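Local coordinates for alpha-fucosidase (Bifidobacterium bifidum, PDB 2EAB), which probably hydrolyses alpha-1,2-linked L-fucose from glycans, this chain being the family 95 catalytic portion of a longer bifidobacterial protein, at residues L582-L587 with G689-I694; G648-W653 with S681-L686. All coordinates share one frame; numbering follows the deposited sequence.

Contact 1 of 2, residues L582-L587 with G689-I694; sequences LVWQML and GDLITI. With TRS (2-amino-2-hydroxymethyl-propane-1,3-diol), chain J.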
loop_
_atom_site.group_PDB
_atom_site.type_symbol
_atom_site.label_atom_id
_atom_site.label_comp_id
_atom_site.label_asym_id
_atom_site.label_seq_id
_atom_site.Cartn_x
_atom_site.Cartn_y
_atom_site.Cartn_z
ATOM N N LEU A 582 17.781 6.219 -0.945
ATOM C CA LEU A 582 16.541 6.895 -0.587
ATOM C C LEU A 582 16.719 8.409 -0.498
ATOM O O LEU A 582 15.874 9.171 -0.979
ATOM C CB LEU A 582 15.979 6.348 0.724
ATOM C CG LEU A 582 15.394 4.937 0.627
ATOM C CD1 LEU A 582 14.992 4.448 2.001
ATOM C CD2 LEU A 582 14.213 4.877 -0.335
ATOM N N VAL A 583 17.807 8.860 0.118
ATOM C CA VAL A 583 18.030 10.302 0.247
ATOM C C VAL A 583 18.322 10.927 -1.119
ATOM O O VAL A 583 17.828 12.018 -1.424
ATOM C CB VAL A 583 19.105 10.630 1.310
ATOM C CG1 VAL A 583 19.439 12.125 1.321
ATOM C CG2 VAL A 583 18.608 10.199 2.683
ATOM N N TRP A 584 19.091 10.217 -1.941
ATOM C CA TRP A 584 19.347 10.646 -3.312
ATOM C C TRP A 584 18.030 10.831 -4.065
ATOM O O TRP A 584 17.831 11.856 -4.730
ATOM C CB TRP A 584 20.249 9.636 -4.015
ATOM C CG TRP A 584 20.642 10.005 -5.415
ATOM C CD1 TRP A 584 21.761 10.684 -5.805
ATOM C CD2 TRP A 584 19.924 9.694 -6.615
ATOM N NE1 TRP A 584 21.780 10.818 -7.173
ATOM C CE2 TRP A 584 20.668 10.216 -7.696
ATOM C CE3 TRP A 584 18.729 9.014 -6.882
ATOM C CZ2 TRP A 584 20.248 10.089 -9.025
ATOM C CZ3 TRP A 584 18.311 8.891 -8.204
ATOM C CH2 TRP A 584 19.076 9.419 -9.260
ATOM N N GLN A 585 17.126 9.860 -3.941
ATOM C CA GLN A 585 15.851 9.939 -4.641
ATOM C C GLN A 585 15.004 11.097 -4.143
ATOM O O GLN A 585 14.339 11.770 -4.942
ATOM C CB GLN A 585 15.060 8.641 -4.514
ATOM C CG GLN A 585 14.019 8.492 -5.607
ATOM C CD GLN A 585 14.662 8.269 -6.961
ATOM O OE1 GLN A 585 15.299 7.247 -7.187
ATOM N NE2 GLN A 585 14.526 9.243 -7.858
ATOM N N MET A 586 15.018 11.324 -2.829
ATOM C CA MET A 586 14.254 12.421 -2.251
ATOM C C MET A 586 14.745 13.765 -2.775
ATOM O O MET A 586 13.946 14.614 -3.158
ATOM C CB MET A 586 14.312 12.403 -0.726
ATOM C CG MET A 586 13.480 13.512 -0.108
ATOM S SD MET A 586 13.594 13.591 1.673
ATOM C CE MET A 586 15.333 14.004 1.905
ATOM N N LEU A 587 16.058 13.961 -2.773
ATOM C CA LEU A 587 16.614 15.214 -3.277
ATOM C C LEU A 587 16.314 15.389 -4.764
ATOM O O LEU A 587 16.033 16.498 -5.218
ATOM C CB LEU A 587 18.117 15.300 -3.000
ATOM C CG LEU A 587 18.517 15.391 -1.522
ATOM C CD1 LEU A 587 20.024 15.285 -1.372
ATOM C CD2 LEU A 587 17.998 16.676 -0.868
ATOM N N GLY A 689 12.868 3.298 -7.313
ATOM C CA GLY A 689 13.617 4.471 -7.762
ATOM C C GLY A 689 14.046 4.484 -9.216
ATOM O O GLY A 689 13.688 3.599 -10.000
ATOM N N ASP A 690 14.802 5.517 -9.578
ATOM C CA ASP A 690 15.338 5.640 -10.938
ATOM C C ASP A 690 16.851 5.785 -10.951
ATOM O O ASP A 690 17.433 6.302 -11.910
ATOM C CB ASP A 690 14.662 6.778 -11.724
ATOM C CG ASP A 690 15.079 8.165 -11.259
ATOM O OD1 ASP A 690 15.768 8.295 -10.222
ATOM O OD2 ASP A 690 14.700 9.142 -11.949
ATOM N N LEU A 691 17.473 5.307 -9.881
ATOM C CA LEU A 691 18.915 5.302 -9.750
ATOM C C LEU A 691 19.540 4.196 -10.601
ATOM O O LEU A 691 20.644 4.356 -11.131
ATOM C CB LEU A 691 19.247 5.112 -8.276
ATOM C CG LEU A 691 20.672 5.204 -7.757
ATOM C CD1 LEU A 691 21.369 6.487 -8.202
ATOM C CD2 LEU A 691 20.609 5.119 -6.245
ATOM N N ILE A 692 18.822 3.084 -10.728
ATOM C CA ILE A 692 19.260 1.936 -11.509
ATOM C C ILE A 692 18.148 1.629 -12.498
ATOM O O ILE A 692 17.060 1.195 -12.110
ATOM C CB ILE A 692 19.535 0.692 -10.623
ATOM C CG1 ILE A 692 20.599 0.996 -9.559
ATOM C CG2 ILE A 692 19.934 -0.500 -11.486
ATOM C CD1 ILE A 692 20.706 -0.067 -8.461
ATOM N N THR A 693 18.414 1.885 -13.777
ATOM C CA THR A 693 17.414 1.696 -14.817
ATOM C C THR A 693 17.990 0.965 -16.019
ATOM O O THR A 693 19.212 0.830 -16.165
ATOM C CB THR A 693 16.853 3.032 -15.334
ATOM O OG1 THR A 693 17.836 3.662 -16.164
ATOM C CG2 THR A 693 16.449 3.977 -14.196
ATOM N N ILE A 694 17.084 0.514 -16.877
ATOM C CA ILE A 694 17.434 -0.182 -18.106
ATOM C C ILE A 694 18.358 0.659 -19.007
ATOM O O ILE A 694 19.103 0.107 -19.824
ATOM C CB ILE A 694 16.141 -0.645 -18.848
ATOM C CG1 ILE A 694 16.443 -1.711 -19.907
ATOM C CG2 ILE A 694 15.357 0.546 -19.421
ATOM C CD1 ILE A 694 16.867 -3.056 -19.341
HETATM C C TRS J . 12.341 11.835 -11.156
HETATM C C1 TRS J . 13.457 12.378 -10.271
HETATM C C2 TRS J . 12.628 12.227 -12.588
HETATM C C3 TRS J . 10.995 12.411 -10.720
HETATM N N TRS J . 12.312 10.374 -11.056
HETATM O O1 TRS J . 13.473 11.730 -8.992
HETATM O O2 TRS J . 12.742 13.513 -12.916
HETATM O O3 TRS J . 9.947 11.967 -11.592
#

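Contact 2 of 2, residues G648-W653 with S681-L686; sequences GQIKEW and SHLLGL. With EDO (1,2-ethanediol), chain D.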
loop_
_atom_site.group_PDB
_atom_site.type_symbol
_atom_site.label_atom_id
_atom_site.label_comp_id
_atom_site.label_asym_id
_atom_site.label_seq_id
_atom_site.Cartn_x
_atom_site.Cartn_y
_atom_site.Cartn_z
ATOM N N GLY A 648 30.838 -7.950 -9.155
ATOM C CA GLY A 648 29.925 -7.344 -10.129
ATOM C C GLY A 648 28.556 -7.014 -9.552
ATOM O O GLY A 648 27.586 -6.868 -10.296
ATOM N N GLN A 649 28.494 -6.895 -8.226
ATOM C CA GLN A 649 27.252 -6.670 -7.490
ATOM C C GLN A 649 27.084 -5.199 -7.113
ATOM O O GLN A 649 28.061 -4.462 -7.029
ATOM C CB GLN A 649 27.255 -7.537 -6.220
ATOM C CG GLN A 649 27.972 -6.934 -4.976
ATOM C CD GLN A 649 29.504 -6.933 -5.035
ATOM O OE1 GLN A 649 30.119 -7.188 -6.075
ATOM N NE2 GLN A 649 30.122 -6.639 -3.898
ATOM N N ILE A 650 25.843 -4.777 -6.872
ATOM C CA ILE A 650 25.601 -3.497 -6.207
ATOM C C ILE A 650 26.028 -3.651 -4.748
ATOM O O ILE A 650 25.507 -4.518 -4.042
ATOM C CB ILE A 650 24.102 -3.100 -6.249
ATOM C CG1 ILE A 650 23.579 -3.009 -7.691
ATOM C CG2 ILE A 650 23.861 -1.804 -5.472
ATOM C CD1 ILE A 650 24.100 -1.831 -8.507
ATOM N N LYS A 651 26.977 -2.836 -4.301
ATOM C CA LYS A 651 27.404 -2.900 -2.900
ATOM C C LYS A 651 26.256 -2.525 -1.972
ATOM O O LYS A 651 25.499 -1.589 -2.252
ATOM C CB LYS A 651 28.580 -1.966 -2.636
ATOM C CG LYS A 651 29.880 -2.371 -3.300
ATOM C CD LYS A 651 31.009 -1.447 -2.888
ATOM C CE LYS A 651 32.255 -1.712 -3.719
ATOM N NZ LYS A 651 33.411 -0.905 -3.257
ATOM N N GLU A 652 26.139 -3.251 -0.863
ATOM C CA GLU A 652 25.152 -2.943 0.165
ATOM C C GLU A 652 25.747 -1.989 1.214
ATOM O O GLU A 652 25.025 -1.158 1.780
ATOM C CB GLU A 652 24.603 -4.239 0.781
ATOM C CG GLU A 652 23.535 -4.017 1.855
ATOM C CD GLU A 652 22.659 -5.231 2.140
ATOM O OE1 GLU A 652 22.893 -6.321 1.574
ATOM O OE2 GLU A 652 21.725 -5.087 2.959
ATOM N N TRP A 653 27.059 -2.099 1.434
ATOM C CA TRP A 653 27.802 -1.202 2.321
ATOM C C TRP A 653 28.998 -0.631 1.586
ATOM O O TRP A 653 29.567 -1.288 0.713
ATOM C CB TRP A 653 28.296 -1.940 3.565
ATOM C CG TRP A 653 27.196 -2.540 4.368
ATOM C CD1 TRP A 653 26.461 -1.928 5.349
ATOM C CD2 TRP A 653 26.686 -3.868 4.252
ATOM N NE1 TRP A 653 25.526 -2.801 5.851
ATOM C CE2 TRP A 653 25.645 -4.002 5.199
ATOM C CE3 TRP A 653 27.014 -4.968 3.445
ATOM C CZ2 TRP A 653 24.925 -5.188 5.353
ATOM C CZ3 TRP A 653 26.302 -6.143 3.602
ATOM C CH2 TRP A 653 25.270 -6.245 4.550
ATOM N N SER A 681 17.686 -4.341 0.754
ATOM C CA SER A 681 17.529 -2.927 1.085
ATOM C C SER A 681 18.357 -2.003 0.203
ATOM O O SER A 681 18.033 -0.832 0.047
ATOM C CB SER A 681 17.856 -2.688 2.558
ATOM O OG SER A 681 16.973 -3.416 3.393
ATOM N N HIS A 682 19.418 -2.547 -0.378
ATOM C CA HIS A 682 20.302 -1.776 -1.243
ATOM C C HIS A 682 19.836 -1.688 -2.699
ATOM O O HIS A 682 20.518 -1.076 -3.532
ATOM C CB HIS A 682 21.713 -2.359 -1.181
ATOM C CG HIS A 682 21.808 -3.773 -1.662
ATOM N ND1 HIS A 682 20.942 -4.762 -1.246
ATOM C CD2 HIS A 682 22.684 -4.366 -2.505
ATOM C CE1 HIS A 682 21.276 -5.901 -1.827
ATOM N NE2 HIS A 682 22.329 -5.687 -2.596
ATOM N N LEU A 683 18.681 -2.273 -3.009
ATOM C CA LEU A 683 18.176 -2.252 -4.380
ATOM C C LEU A 683 16.971 -1.335 -4.589
ATOM O O LEU A 683 16.332 -1.383 -5.635
ATOM C CB LEU A 683 17.886 -3.671 -4.879
ATOM C CG LEU A 683 19.097 -4.610 -4.946
ATOM C CD1 LEU A 683 18.676 -5.958 -5.484
ATOM C CD2 LEU A 683 20.243 -4.029 -5.778
ATOM N N LEU A 684 16.685 -0.466 -3.622
ATOM C CA LEU A 684 15.565 0.463 -3.755
ATOM C C LEU A 684 15.748 1.469 -4.889
ATOM O O LEU A 684 14.769 2.043 -5.371
ATOM C CB LEU A 684 15.283 1.170 -2.428
ATOM C CG LEU A 684 14.979 0.239 -1.252
ATOM C CD1 LEU A 684 14.607 1.061 -0.025
ATOM C CD2 LEU A 684 13.879 -0.777 -1.580
ATOM N N GLY A 685 16.993 1.669 -5.314
ATOM C CA GLY A 685 17.287 2.507 -6.476
ATOM C C GLY A 685 16.868 1.892 -7.803
ATOM O O GLY A 685 16.684 2.608 -8.795
ATOM N N LEU A 686 16.759 0.559 -7.823
ATOM C CA LEU A 686 16.229 -0.205 -8.958
ATOM C C LEU A 686 14.698 -0.205 -8.964
ATOM O O LEU A 686 14.068 -0.001 -10.008
ATOM C CB LEU A 686 16.754 -1.646 -8.917
ATOM C CG LEU A 686 16.053 -2.659 -9.834
ATOM C CD1 LEU A 686 16.364 -2.388 -11.291
ATOM C CD2 LEU A 686 16.447 -4.077 -9.471
HETATM C C1 EDO D . 13.733 -2.094 2.989
HETATM O O1 EDO D . 14.236 -3.522 2.965
HETATM C C2 EDO D . 13.801 -1.655 4.505
HETATM O O2 EDO D . 12.761 -2.420 5.270
HETATM O O HOH W 1 24.190 -7.552 -3.788
HETATM O O HOH W 2 19.134 -5.995 2.724
#

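Contact 1 of 2, residues L582-L587 with G689-I694
W584 and Q585, on helix 577-596 of the glycoside hydrolase family 95 catalytic domain, meet D690 and L691 of the loop ahead of helix 697-711. D690 binds calcium in another crystal of this protein; no calcium is bound to it in this chain. Q585 carries the polar half. Its chi1 sets CG anti to the backbone N (-159°) and the bend at chi2 turns CD toward the loop; OE1 and NE2 then face D690. OE1 accepts from the backbone N of D690 at 3.0 Å in a nearly straight bond (N-H...O 164°), the donor standing above the carbonyl plane. NE2 of the same amide gives a hydrogen bond to D690 OD1 at 2.8 Å; OD1 lies in the amide plane, but is itself met from above the carboxylate plane. The amide thus reads both the main chain and the side chain of one residue, and the two bonds fix which end of it is oxygen. Q585 OE1 and D690 OD1, both acceptors, lie 3.2 Å apart without bonding.

As in the six-hairpin clan generally, the catalytic domain is probably an (alpha/alpha)6 barrel. A Tris molecule, probably from the crystallisation liquor, donates from its N to D690 OD2 at 2.8 Å and receives a weak hydrogen bond from Q585 NE2; it also binds E520, the other calcium-site residue, and D589 farther along helix 577-596.

Beside this network, L691 CD1 sits over the centre of the six-membered ring of W584, 3.6 Å from its centroid and 1° off the normal, a CH-pi contact. D690 OD1 lies at the edge of that ring, near its plane, 3.3 Å from W584 CZ3. Around the contact, W584 touches K636 and L639 of helix 632-639, while L691 packs on P641 and I642.

Contact 2 of 2, residues G648-W653 with S681-L686
The backbones of segments 648-653 and 681-686 approach most closely at E652 and H682, with CA atoms 5.2 Å apart. H682 dominates the interface. Its CG stands between the backbone N and the carbonyl carbon (chi1 62°), and the imidazole faces the side chain of E652. E652 CB lies over one face of that ring, 4.0 Å from the ring centroid and 23° off the normal, in a CH-pi contact. Farther out, the E652 carboxylate is stacked on the same side, its plane turned only 3° from the imidazole, with OE1 offset toward the rim at 3.8 Å from H682 ND1. L683 CG covers the opposite face, over the centre.

At the ring edge, I650 O lies near the plane, 3.2 Å from H682 CD2. Water 1, also in the plane, is hydrogen-bonded to H682 NE2 at 2.9 Å and gives a weak bond to I650 O. Apolar packing continues where I650 CG1 meets L683 CD2 at 4.0 Å. A second water joins the segments by donating to E652 OE2 at 2.8 Å and accepting from the backbone N of S681.

The carboxylate has further partners beyond the two segments: OE1 forms a salt bridge with R710 of helix 697-711 and OE2 a hydrogen bond with S565. Since no direct hydrogen bond joins the segments, their polar link rests on these two waters; NE2 of H682 is met by water 1, while its buried ND1 has no partner in the model.

In the fold
Contacts 1 and 2 lie about 11 Å apart between centres, in the same part of the molecule, and all four segments fall within the family 95 catalytic range. In chain order they run 582-587, 648-653, 681-686, 689-694, so both segments of contact 2 fall between the two of contact 1. Three of the four segments belong to the long connection between helices 632-639 and 697-711. Its last two are joined directly: I692 N to G685 O at 2.9 Å and G689 N to L684 O at 3.0 Å are probable hydrogen bonds. Helix 577-596 carries one half of contact 1 and touches contact 2, where T577 and Y578 meet H682 and S681.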